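Local coordinates for protein L-methionine gamma-lyase (Fusobacterium nucleatum subsp. nucleatum, PDB 6LXU) that is a pyridoxal-phosphate-dependent enzyme of the Cys/Met metabolism family, found as a four-chain assembly with its cofactor covalently attached, at residues M314-L319 with L374-V379; G321-G326 with I349-S354. All blocks are in the same frame, centred on the assembly; numbering follows the deposited sequence. Where two conformers were deposited one is given.

In the fold
Contact 1 pairs two neighbouring antiparallel strands inside the five-stranded sheet, whereas contact 2 sets the first turn of helix 322-332 against the turn that follows strand 348-350. Their centres lie about 10 Å apart: strand 314-319 leads directly into the helix, and strands 374-378 and 348-350 are sheet neighbours, joined where Arg376 N lies 2.9 Å from Gln350 O, a probable hydrogen bond. Both contacts are largely buried, but contact 2 is the more peripheral and smaller, with Phe323 partly exposed, and with buried Ser354 packing on Ala43 of a second subunit. Backbone hydrogen bonds hold contact 1; contact 2 has none across it and relies on ring packing. A nitrate ion touches both.

Contact 1 (M314-L319 with L374-V379); sequences MISFEL and LVRLSV. With NO3 (nitrate ion), chain C.
Ile315 and Leu377 form one antiparallel hydrogen-bonded pair and Phe317 and Val375 the next, on strands whose axes approach to 4.6 Å with 157° between their N-to-C directions. Each pair is closed by two backbone bonds; Leu377 N, for instance, lies 2.8 Å from Ile315 O. Between the pairs, Ser316 CA contributes a C-H...O contact to Val375 O.

On the face carrying Ile315, Phe317, Val375 and Leu377 the contact is apolar. Phe317 CG sits between the backbone N and the carbonyl carbon (chi1 57°), and the ring lies alongside Val375. The valine covers one ring face off-centre in a CH-pi contact, CB being 3.9 Å from the centroid and 20° off the normal. Leu319 CD1 extends this cluster, reaching Val375 CG2 at 3.8 Å. At the other end Ile315 CD1 meets Val379 CG2 at 3.7 Å.

The opposite face is more polar. The Met314 chain, bent at its second and third torsions, brings CE over one guanidinium face near its rim, 3.4 Å from Arg376 NE. NH2 of Arg376 makes a weak 3.1 Å bond to O1 of the nitrate, which probably comes from the crystallisation liquor. Glu318 OE1 bonds Thr371 OG1 and OE2 bonds Gly373 N, and Met314 also touches Tyr213, next in sequence to the cofactor-bearing Lys212.

The seam is thus two-sided: one face is apolar and covered by helices 263-282 and 322-332, whereas the other covers one guanidinium face with a methyl while its edge meets the nitrate and Asn161 OD1 holds NH1.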
ATOM      1  N   MET A 314      -5.182  17.750  23.887  1.00  6.77           N
ATOM      2  CA  MET A 314      -6.008  18.797  23.298  1.00  7.27           C
ATOM      3  C   MET A 314      -6.025  19.987  24.239  1.00  7.26           C
ATOM      4  O   MET A 314      -6.108  19.820  25.471  1.00  7.26           O
ATOM      5  CB  MET A 314      -7.426  18.301  23.077  1.00  7.81           C
ATOM      6  CG  MET A 314      -7.512  17.185  22.047  1.00  8.11           C
ATOM      7  SD  MET A 314      -6.880  17.595  20.411  1.00  9.75           S
ATOM      8  CE  MET A 314      -7.888  18.997  19.938  1.00 10.73           C
ATOM      9  N   ILE A 315      -5.936  21.180  23.670  1.00  7.00           N
ATOM     10  CA  ILE A 315      -6.018  22.431  24.450  1.00  7.48           C
ATOM     11  C   ILE A 315      -6.889  23.368  23.652  1.00  7.92           C
ATOM     12  O   ILE A 315      -6.653  23.540  22.447  1.00  8.84           O
ATOM     13  CB  ILE A 315      -4.651  23.112  24.629  1.00  7.50           C
ATOM     14  CG1 ILE A 315      -3.593  22.152  25.189  1.00  7.68           C
ATOM     15  CG2 ILE A 315      -4.810  24.338  25.533  1.00  7.69           C
ATOM     16  CD1 ILE A 315      -2.182  22.682  25.094  1.00  7.68           C
ATOM     17  N   SER A 316      -7.867  24.009  24.282  1.00  7.90           N
ATOM     18  CA  SER A 316      -8.495  25.161  23.637  1.00  8.35           C
ATOM     19  C   SER A 316      -8.208  26.396  24.462  1.00  8.27           C
ATOM     20  O   SER A 316      -7.928  26.316  25.657  1.00  8.61           O
ATOM     21  CB  SER A 316      -9.984  24.978  23.439  1.00  8.81           C
ATOM     22  OG  SER A 316     -10.217  23.899  22.562  1.00 10.26           O
ATOM     23  N   PHE A 317      -8.244  27.548  23.819  1.00  8.38           N
ATOM     24  CA  PHE A 317      -7.955  28.775  24.550  1.00  8.74           C
ATOM     25  C   PHE A 317      -8.642  29.935  23.872  1.00  8.74           C
ATOM     26  O   PHE A 317      -8.915  29.909  22.677  1.00  9.22           O
ATOM     27  CB  PHE A 317      -6.443  29.004  24.715  1.00  9.20           C
ATOM     28  CG  PHE A 317      -5.661  29.056  23.425  1.00  9.54           C
ATOM     29  CD1 PHE A 317      -5.188  27.890  22.813  1.00  9.40           C
ATOM     30  CD2 PHE A 317      -5.340  30.277  22.844  1.00  9.98           C
ATOM     31  CE1 PHE A 317      -4.445  27.954  21.643  1.00 10.01           C
ATOM     32  CE2 PHE A 317      -4.598  30.345  21.676  1.00 10.46           C
ATOM     33  CZ  PHE A 317      -4.149  29.178  21.071  1.00 10.27           C
ATOM     34  N   GLU A 318      -8.938  30.961  24.674  1.00  9.10           N
ATOM     35  CA  GLU A 318      -9.610  32.174  24.190  1.00  9.48           C
ATOM     36  C   GLU A 318      -8.609  33.305  24.107  1.00  9.64           C
ATOM     37  O   GLU A 318      -8.025  33.701  25.116  1.00  9.79           O
ATOM     38  CB  GLU A 318     -10.749  32.568  25.124  1.00 10.19           C
ATOM     39  CG  GLU A 318     -11.635  33.698  24.599  1.00 11.00           C
ATOM     40  CD  GLU A 318     -12.673  33.261  23.581  1.00 11.45           C
ATOM     41  OE1 GLU A 318     -13.071  32.076  23.590  1.00 12.37           O
ATOM     42  OE2 GLU A 318     -13.147  34.114  22.800  1.00 11.94           O
ATOM     43  N   LEU A 319      -8.404  33.831  22.916  1.00  9.56           N
ATOM     44  CA  LEU A 319      -7.597  35.023  22.746  1.00 10.29           C
ATOM     45  C   LEU A 319      -8.418  36.248  23.151  1.00 10.89           C
ATOM     46  O   LEU A 319      -9.562  36.396  22.722  1.00 11.24           O
ATOM     47  CB  LEU A 319      -7.165  35.166  21.295  1.00 10.34           C
ATOM     48  CG  LEU A 319      -6.213  34.073  20.814  1.00 10.63           C
ATOM     49  CD1 LEU A 319      -6.123  34.107  19.298  1.00 11.12           C
ATOM     50  CD2 LEU A 319      -4.852  34.242  21.456  1.00 11.12           C
ATOM     51  N   LEU A 374     -11.860  31.812  20.287  1.00  9.02           N
ATOM     52  CA  LEU A 374     -11.562  30.419  20.637  1.00  9.20           C
ATOM     53  C   LEU A 374     -10.662  29.758  19.592  1.00  8.71           C
ATOM     54  O   LEU A 374     -10.981  29.764  18.404  1.00  8.82           O
ATOM     55  CB  LEU A 374     -12.847  29.625  20.796  1.00 10.20           C
ATOM     56  CG  LEU A 374     -12.707  28.222  21.399  1.00 11.11           C
ATOM     57  CD1 LEU A 374     -12.317  28.263  22.865  1.00 11.72           C
ATOM     58  CD2 LEU A 374     -14.012  27.465  21.222  1.00 12.16           C
ATOM     59  N   VAL A 375      -9.554  29.192  20.065  1.00  8.32           N
ATOM     60  CA  VAL A 375      -8.600  28.451  19.228  1.00  8.31           C
ATOM     61  C   VAL A 375      -8.486  27.046  19.815  1.00  8.17           C
ATOM     62  O   VAL A 375      -8.406  26.878  21.035  1.00  8.13           O
ATOM     63  CB  VAL A 375      -7.244  29.168  19.197  1.00  8.69           C
ATOM     64  CG1 VAL A 375      -6.219  28.363  18.393  1.00  8.82           C
ATOM     65  CG2 VAL A 375      -7.411  30.570  18.620  1.00  8.97           C
ATOM     66  N   ARG A 376      -8.514  26.037  18.932  1.00  7.97           N
ATOM     67  CA  ARG A 376      -8.340  24.630  19.328  1.00  8.29           C
ATOM     68  C   ARG A 376      -7.003  24.108  18.809  1.00  7.40           C
ATOM     69  O   ARG A 376      -6.721  24.192  17.610  1.00  7.35           O
ATOM     70  CB  ARG A 376      -9.463  23.755  18.786  1.00  9.78           C
ATOM     71  CG  ARG A 376      -9.531  22.420  19.508  1.00 12.44           C
ATOM     72  CD  ARG A 376     -10.499  21.444  18.892  1.00 14.43           C
ATOM     73  NE  ARG A 376      -9.850  20.717  17.818  1.00 16.43           N
ATOM     74  CZ  ARG A 376     -10.228  19.530  17.347  1.00 17.58           C
ATOM     75  NH1 ARG A 376     -11.305  18.904  17.847  1.00 19.07           N
ATOM     76  NH2 ARG A 376      -9.533  18.961  16.372  1.00 18.67           N
ATOM     77  N   LEU A 377      -6.193  23.588  19.721  1.00  6.84           N
ATOM     78  CA  LEU A 377      -4.859  23.103  19.416  1.00  6.65           C
ATOM     79  C   LEU A 377      -4.757  21.606  19.715  1.00  6.38           C
ATOM     80  O   LEU A 377      -5.021  21.159  20.841  1.00  6.76           O
ATOM     81  CB  LEU A 377      -3.861  23.876  20.270  1.00  6.93           C
ATOM     82  CG  LEU A 377      -2.386  23.585  20.054  1.00  7.15           C
ATOM     83  CD1 LEU A 377      -1.936  24.053  18.689  1.00  7.23           C
ATOM     84  CD2 LEU A 377      -1.555  24.265  21.133  1.00  7.35           C
ATOM     85  N   SER A 378      -4.377  20.827  18.693  1.00  6.00           N
ATOM     86  CA  SER A 378      -4.002  19.415  18.863  1.00  5.93           C
ATOM     87  C   SER A 378      -2.485  19.366  18.951  1.00  5.78           C
ATOM     88  O   SER A 378      -1.790  19.554  17.941  1.00  5.81           O
ATOM     89  CB  SER A 378      -4.490  18.594  17.680  1.00  5.98           C
ATOM     90  OG  SER A 378      -3.986  17.264  17.755  1.00  6.10           O
ATOM     91  N   VAL A 379      -1.962  19.167  20.146  1.00  5.70           N
ATOM     92  CA  VAL A 379      -0.527  19.210  20.348  1.00  5.84           C
ATOM     93  C   VAL A 379       0.121  17.948  19.760  1.00  5.79           C
ATOM     94  O   VAL A 379      -0.279  16.828  20.097  1.00  5.80           O
ATOM     95  CB  VAL A 379      -0.199  19.324  21.849  1.00  6.04           C
ATOM     96  CG1 VAL A 379       1.300  19.251  22.109  1.00  6.38           C
ATOM     97  CG2 VAL A 379      -0.781  20.615  22.431  1.00  6.35           C
TER
HETATM   98  N   NO3 C 502     -12.000  17.820  14.496  1.00 20.71           N
HETATM   99  O1  NO3 C 502     -11.213  16.931  14.777  1.00 22.12           O
HETATM  100  O2  NO3 C 502     -13.150  17.821  15.022  1.00 18.84           O
HETATM  101  O3  NO3 C 502     -11.665  18.735  13.688  1.00 19.78           O

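Contact 2 (G321-G326 with I349-S354). With NO3 (nitrate ion), chain C.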
ATOM      1  N   GLY A 321      -8.255  39.222  22.192  1.00 13.10           N
ATOM      2  CA  GLY A 321      -8.534  40.048  21.017  1.00 13.20           C
ATOM      3  C   GLY A 321      -9.580  39.516  20.049  1.00 13.40           C
ATOM      4  O   GLY A 321      -9.788  40.109  18.991  1.00 14.57           O
ATOM      5  N   GLY A 322     -10.224  38.396  20.373  1.00 12.81           N
ATOM      6  CA  GLY A 322     -11.367  37.928  19.603  1.00 12.63           C
ATOM      7  C   GLY A 322     -11.076  37.440  18.189  1.00 12.54           C
ATOM      8  O   GLY A 322     -10.030  36.823  17.918  1.00 12.06           O
ATOM      9  N   PHE A 323     -11.986  37.761  17.273  1.00 12.65           N
ATOM     10  CA  PHE A 323     -12.029  37.160  15.929  1.00 12.76           C
ATOM     11  C   PHE A 323     -10.790  37.452  15.105  1.00 13.18           C
ATOM     12  O   PHE A 323     -10.175  36.530  14.545  1.00 12.87           O
ATOM     13  CB  PHE A 323     -13.279  37.656  15.198  1.00 13.24           C
ATOM     14  CG  PHE A 323     -13.542  36.966  13.889  1.00 13.63           C
ATOM     15  CD1 PHE A 323     -14.236  35.767  13.857  1.00 13.99           C
ATOM     16  CD2 PHE A 323     -13.135  37.531  12.694  1.00 14.43           C
ATOM     17  CE1 PHE A 323     -14.510  35.144  12.652  1.00 14.26           C
ATOM     18  CE2 PHE A 323     -13.397  36.907  11.486  1.00 14.42           C
ATOM     19  CZ  PHE A 323     -14.085  35.713  11.469  1.00 14.30           C
ATOM     20  N   GLU A 324     -10.395  38.719  15.035  1.00 13.57           N
ATOM     21  CA  GLU A 324      -9.230  39.089  14.249  1.00 13.95           C
ATOM     22  C   GLU A 324      -7.947  38.543  14.863  1.00 13.15           C
ATOM     23  O   GLU A 324      -7.018  38.216  14.124  1.00 13.32           O
ATOM     24  CB  GLU A 324      -9.142  40.613  14.068  1.00 15.15           C
ATOM     25  CG  GLU A 324     -10.305  41.208  13.276  1.00 16.77           C
ATOM     26  CD  GLU A 324     -10.408  40.682  11.852  1.00 18.00           C
ATOM     27  OE1 GLU A 324      -9.367  40.530  11.182  1.00 20.05           O
ATOM     28  OE2 GLU A 324     -11.535  40.417  11.395  1.00 20.91           O
ATOM     29  N   ALA A 325      -7.893  38.445  16.189  1.00 12.50           N
ATOM     30  CA  ALA A 325      -6.734  37.863  16.857  1.00 12.19           C
ATOM     31  C   ALA A 325      -6.569  36.388  16.488  1.00 11.52           C
ATOM     32  O   ALA A 325      -5.433  35.941  16.278  1.00 11.57           O
ATOM     33  CB  ALA A 325      -6.833  38.025  18.358  1.00 12.41           C
ATOM     34  N   GLY A 326      -7.681  35.657  16.413  1.00 10.75           N
ATOM     35  CA  GLY A 326      -7.641  34.245  16.005  1.00 10.77           C
ATOM     36  C   GLY A 326      -7.060  34.077  14.621  1.00 10.94           C
ATOM     37  O   GLY A 326      -6.163  33.248  14.398  1.00 10.99           O
ATOM     38  N   ILE A 349      -3.975  23.056  14.328  1.00  6.38           N
ATOM     39  CA  ILE A 349      -4.651  24.178  14.984  1.00  7.00           C
ATOM     40  C   ILE A 349      -5.803  24.662  14.117  1.00  7.34           C
ATOM     41  O   ILE A 349      -5.734  24.612  12.879  1.00  7.30           O
ATOM     42  CB  ILE A 349      -3.633  25.288  15.309  1.00  7.11           C
ATOM     43  CG1 ILE A 349      -4.184  26.311  16.317  1.00  7.29           C
ATOM     44  CG2 ILE A 349      -3.117  25.973  14.056  1.00  7.34           C
ATOM     45  CD1 ILE A 349      -3.150  27.309  16.784  1.00  7.65           C
ATOM     46  N   GLN A 350      -6.880  25.111  14.764  1.00  8.07           N
ATOM     47  CA  GLN A 350      -8.038  25.660  14.073  0.50  8.77           C
ATOM     48  C   GLN A 350      -8.659  26.784  14.897  1.00  8.64           C
ATOM     49  O   GLN A 350      -8.571  26.775  16.127  1.00  8.48           O
ATOM     50  CB  GLN A 350      -9.076  24.570  13.807  0.50  9.85           C
ATOM     51  CG  GLN A 350      -9.451  23.712  14.996  0.50 10.86           C
ATOM     52  CD  GLN A 350     -10.575  22.763  14.652  0.50 11.84           C
ATOM     53  OE1 GLN A 350     -11.739  23.117  14.771  0.50 13.33           O
ATOM     54  NE2 GLN A 350     -10.232  21.552  14.215  0.50 12.44           N
ATOM     55  N   HIS A 351      -9.318  27.709  14.205  1.00  8.34           N
ATOM     56  CA  HIS A 351     -10.032  28.838  14.803  1.00  8.72           C
ATOM     57  C   HIS A 351     -11.472  28.677  14.341  1.00  8.80           C
ATOM     58  O   HIS A 351     -11.809  29.106  13.234  1.00  8.88           O
ATOM     59  CB  HIS A 351      -9.405  30.140  14.315  1.00  8.95           C
ATOM     60  CG  HIS A 351     -10.134  31.369  14.759  1.00  9.17           C
ATOM     61  ND1 HIS A 351     -10.520  32.360  13.881  1.00  9.49           N
ATOM     62  CD2 HIS A 351     -10.524  31.770  15.990  1.00  9.32           C
ATOM     63  CE1 HIS A 351     -11.117  33.323  14.565  1.00  9.63           C
ATOM     64  NE2 HIS A 351     -11.137  32.988  15.842  1.00  9.40           N
ATOM     65  N   PRO A 352     -12.314  28.000  15.144  1.00  9.41           N
ATOM     66  CA  PRO A 352     -13.628  27.631  14.617  1.00  9.99           C
ATOM     67  C   PRO A 352     -14.469  28.792  14.078  1.00 10.24           C
ATOM     68  O   PRO A 352     -15.167  28.622  13.066  1.00 10.89           O
ATOM     69  CB  PRO A 352     -14.308  26.958  15.803  1.00 10.50           C
ATOM     70  CG  PRO A 352     -13.202  26.403  16.610  1.00 11.12           C
ATOM     71  CD  PRO A 352     -12.029  27.305  16.416  1.00  9.88           C
ATOM     72  N   ALA A 353     -14.387  29.969  14.701  1.00 10.18           N
ATOM     73  CA  ALA A 353     -15.236  31.087  14.273  1.00 10.74           C
ATOM     74  C   ALA A 353     -14.985  31.498  12.829  1.00 11.19           C
ATOM     75  O   ALA A 353     -15.931  31.900  12.150  1.00 12.31           O
ATOM     76  CB  ALA A 353     -15.072  32.289  15.206  1.00 10.90           C
ATOM     77  N   SER A 354     -13.741  31.414  12.358  1.00 10.98           N
ATOM     78  CA  SER A 354     -13.413  31.772  10.979  1.00 10.85           C
ATOM     79  C   SER A 354     -13.293  30.584  10.032  1.00 11.01           C
ATOM     80  O   SER A 354     -13.191  30.794   8.822  1.00 11.82           O
ATOM     81  CB  SER A 354     -12.107  32.557  10.925  1.00 10.72           C
ATOM     82  OG  SER A 354     -10.996  31.734  11.258  1.00 10.59           O
TER
HETATM   83  N   NO3 C 502     -12.000  17.820  14.496  1.00 20.71           N
HETATM   84  O1  NO3 C 502     -11.213  16.931  14.777  1.00 22.12           O
HETATM   85  O2  NO3 C 502     -13.150  17.821  15.022  1.00 18.84           O
HETATM   86  O3  NO3 C 502     -11.665  18.735  13.688  1.00 19.78           O
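His351 lays its imidazole over Gly326, where helix 322-332 presents a bare CA. The side chain leaves the backbone with CB directed toward the helix, and chi1 175° sets CG anti to the backbone N; the ring beyond it lies against the helix. Gly326 CA then sits over the centre of one ring face in a CH-pi contact, 3.7 Å from the centroid and 9° off its normal. On one branch, His351 ND1 is 2.7 Å from Ser354 OG, a hydrogen bond in which either atom could be the donor. On the other, His351 CD2 packs against Leu374 O at 3.2 Å. Further out, His351 CE1 approaches the helix carbonyl Phe323 O to 3.3 Å, and the remaining nitrogen, NE2, is hydrogen-bonded to Asp372 O. Bonds at both nitrogens therefore fix the rotation of the ring.

Phe323 meets the turn beyond the histidine. Its CD1 touches Ala353 CB at 3.8 Å, and Ala353 O lies in the ring plane, 3.6 Å from CE1. The far end, CZ, meets Ser354 CB at 3.8 Å, so three successive ring atoms meet residues 353 and 354. The Phe323 and His351 rings are inclined at 57° and meet obliquely.

Gln350, outside the helix contact, bonds nitrate O3 through NE2 at 3.2 Å. The turn itself is closed by Ser354 N bonding back to His351 O. Glycine-on-imidazole contact and a phenylalanine touching the following turn join the start of helix 322-332 to the turn after strand 348-350, in the smaller C-terminal sheet region of a fold-type I PLP-dependent enzyme.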